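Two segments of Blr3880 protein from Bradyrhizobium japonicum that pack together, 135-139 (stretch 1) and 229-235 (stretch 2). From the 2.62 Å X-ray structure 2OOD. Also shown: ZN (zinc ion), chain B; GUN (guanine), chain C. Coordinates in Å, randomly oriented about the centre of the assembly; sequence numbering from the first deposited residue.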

# COMPACT_ATOMS: atom_id res chain seq x y z
N CYS A 135 -4.40 9.90 -18.97
CA CYS A 135 -3.93 10.61 -17.79
C CYS A 135 -3.85 12.12 -17.97
O CYS A 135 -3.68 12.62 -19.08
CB CYS A 135 -2.55 10.09 -17.38
SG CYS A 135 -1.20 10.60 -18.49
N GLN A 136 -3.99 12.85 -16.86
CA GLN A 136 -3.88 14.30 -16.87
C GLN A 136 -2.53 14.53 -16.22
O GLN A 136 -2.38 14.38 -15.01
CB GLN A 136 -5.00 14.93 -16.04
CG GLN A 136 -4.90 16.44 -15.94
CD GLN A 136 -6.16 17.05 -15.39
OE1 GLN A 136 -6.69 16.60 -14.39
NE2 GLN A 136 -6.64 18.10 -16.05
N ALA A 137 -1.54 14.91 -17.02
CA ALA A 137 -0.19 15.08 -16.52
C ALA A 137 0.39 16.47 -16.32
O ALA A 137 0.16 17.39 -17.10
CB ALA A 137 0.76 14.29 -17.41
N PHE A 138 1.15 16.59 -15.24
CA PHE A 138 1.85 17.82 -14.92
C PHE A 138 3.22 17.62 -15.57
O PHE A 138 3.71 16.50 -15.67
CB PHE A 138 2.02 17.96 -13.41
CG PHE A 138 0.80 18.46 -12.71
CD1 PHE A 138 0.55 19.83 -12.61
CD2 PHE A 138 -0.14 17.57 -12.20
CE1 PHE A 138 -0.61 20.30 -11.99
CE2 PHE A 138 -1.31 18.03 -11.58
CZ PHE A 138 -1.54 19.39 -11.49
N THR A 139 3.82 18.70 -16.03
CA THR A 139 5.12 18.62 -16.67
C THR A 139 6.03 19.60 -15.93
O THR A 139 5.74 19.96 -14.79
CB THR A 139 5.00 19.00 -18.16
OG1 THR A 139 4.45 20.32 -18.28
CG2 THR A 139 4.07 18.03 -18.87
ZN ZN B . 0.65 16.70 -7.93
N9 GUN C . 2.11 21.12 -6.14
C8 GUN C . 2.93 21.83 -5.32
N7 GUN C . 3.42 21.06 -4.39
C5 GUN C . 2.96 19.80 -4.56
C6 GUN C . 3.15 18.56 -3.87
O6 GUN C . 3.89 18.47 -2.88
N1 GUN C . 2.49 17.43 -4.36
C2 GUN C . 1.67 17.52 -5.47
N2 GUN C . 1.03 16.38 -5.94
N3 GUN C . 1.49 18.66 -6.11
C4 GUN C . 2.10 19.81 -5.69
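Stretch 2, residues 229-235: CWVNTHI

Stretch 2 runs as a strand from Trp230 to His234, with Cys229 and Ile235 as loop residues on its flanks, and it lies over strand 135-138 without sharing a hydrogen bond with it. The two axes come no closer than 8.4 Å, and their N-to-C directions differ by 61°, a signed crossing of -61°. There is no direct hydrogen bond across, and the contact is made mainly by side chains, with one bridging water. The register is set where Gln136 CA and Asn232 CA stand 8.0 Å apart; both residues send CA-to-CB toward the other strand, while Ala137, Val231 and Thr233 point away and contribute little. The toward and away alternation accounts for Gln136, Ala137, Trp230, Val231, Asn232 and Thr233; Phe138 and His234 start sideways and are brought in by their side-chain torsions.

Asn232 is the centre of the contact. Its phi/psi of -128/128 is plain strand, and chi1 at 179° (t) extends the side chain across the gap, with chi2 at 43° setting the amide. Asn232 ND2 lies over one face of the Phe138 ring, 3.0 Å from Phe138 CZ, and Asn232 ND2 also gives a hydrogen bond to the oxygen of water 1 at 2.9 Å. That water O in turn donates to Ala137 O at 2.9 Å. The direct distance from Asn232 ND2 to Ala137 O is 4.3 Å, too long for a hydrogen bond, and the water bridges the interval between Asn232 ND2 and Ala137 O. Gln136 is likewise extended, chi1 177° and chi2 167° (both t), which carries Gln136 CD to 3.5 Å from Asn232 OD1.

Phe138 reaches the contact differently. Its CA-to-CB bond points sideways, but chi1 of -80° (m) and chi2 of -86° bring the ring end back to stretch 2, and more of its area is covered by the other stretch than of any other residue of stretch 1. With Asn232 ND2 over one face and His234 CE1 over the opposite one, the ring sits between two side chains of the same strand, and Thr233 O approaches its edge, 3.8 Å from Phe138 CZ.

His234 repeats the sideways start: chi1 -60° (m) and chi2 95° turn its imidazole into an offset stack with Phe138, centroids 4.3 Å apart and planes at 20°, with Phe138 CZ 3.4 Å from His234 CE1. The opposite imidazole face meets guanine. His234 NE2 binds the zinc ion ZN at 2.2 Å, while His234 ND1 is hydrogen-bonded elsewhere in the structure. The rule to read here is that a metal ligand can be held by ring packing and by bonds at both nitrogens together.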

# COMPACT_ATOMS: atom_id res chain seq x y z
N CYS A 229 -10.06 24.78 -23.39
CA CYS A 229 -8.96 24.20 -22.63
C CYS A 229 -9.29 23.88 -21.18
O CYS A 229 -10.11 24.55 -20.55
CB CYS A 229 -7.75 25.14 -22.65
SG CYS A 229 -6.78 25.11 -24.16
N TRP A 230 -8.63 22.85 -20.65
CA TRP A 230 -8.79 22.42 -19.27
C TRP A 230 -7.90 23.27 -18.37
O TRP A 230 -7.03 24.01 -18.85
CB TRP A 230 -8.35 20.96 -19.12
CG TRP A 230 -9.39 19.92 -19.43
CD1 TRP A 230 -9.94 19.04 -18.55
CD2 TRP A 230 -9.96 19.60 -20.71
NE1 TRP A 230 -10.81 18.20 -19.19
CE2 TRP A 230 -10.85 18.53 -20.52
CE3 TRP A 230 -9.81 20.13 -22.00
CZ2 TRP A 230 -11.58 17.97 -21.57
CZ3 TRP A 230 -10.55 19.56 -23.05
CH2 TRP A 230 -11.42 18.50 -22.82
N VAL A 231 -8.13 23.18 -17.06
CA VAL A 231 -7.32 23.88 -16.06
C VAL A 231 -6.94 22.81 -15.05
O VAL A 231 -7.80 22.11 -14.51
CB VAL A 231 -8.11 25.01 -15.34
CG1 VAL A 231 -7.18 25.80 -14.44
CG2 VAL A 231 -8.75 25.94 -16.36
N ASN A 232 -5.64 22.66 -14.80
CA ASN A 232 -5.15 21.62 -13.91
C ASN A 232 -4.22 22.22 -12.86
O ASN A 232 -3.28 22.94 -13.20
CB ASN A 232 -4.42 20.57 -14.75
CG ASN A 232 -3.83 19.44 -13.92
OD1 ASN A 232 -4.47 18.94 -12.99
ND2 ASN A 232 -2.62 19.02 -14.27
N THR A 233 -4.48 21.93 -11.58
CA THR A 233 -3.65 22.47 -10.50
C THR A 233 -3.74 21.67 -9.20
O THR A 233 -4.27 20.56 -9.17
CB THR A 233 -4.05 23.95 -10.21
OG1 THR A 233 -3.06 24.56 -9.37
CG2 THR A 233 -5.40 24.02 -9.53
N HIS A 234 -3.19 22.23 -8.12
CA HIS A 234 -3.23 21.59 -6.80
C HIS A 234 -3.96 22.50 -5.83
O HIS A 234 -3.92 23.72 -5.95
CB HIS A 234 -1.82 21.34 -6.28
CG HIS A 234 -1.01 20.46 -7.17
ND1 HIS A 234 -0.15 20.94 -8.12
CD2 HIS A 234 -0.95 19.11 -7.25
CE1 HIS A 234 0.42 19.93 -8.76
NE2 HIS A 234 -0.05 18.81 -8.25
N ILE A 235 -4.62 21.90 -4.85
CA ILE A 235 -5.38 22.69 -3.89
C ILE A 235 -5.49 22.02 -2.52
O ILE A 235 -5.82 20.85 -2.42
CB ILE A 235 -6.81 22.96 -4.46
CG1 ILE A 235 -7.59 23.92 -3.56
CG2 ILE A 235 -7.58 21.66 -4.59
CD1 ILE A 235 -8.95 24.28 -4.13
O HOH W 1 -1.72 19.62 -16.96
O HOH W 2 2.44 15.10 -7.06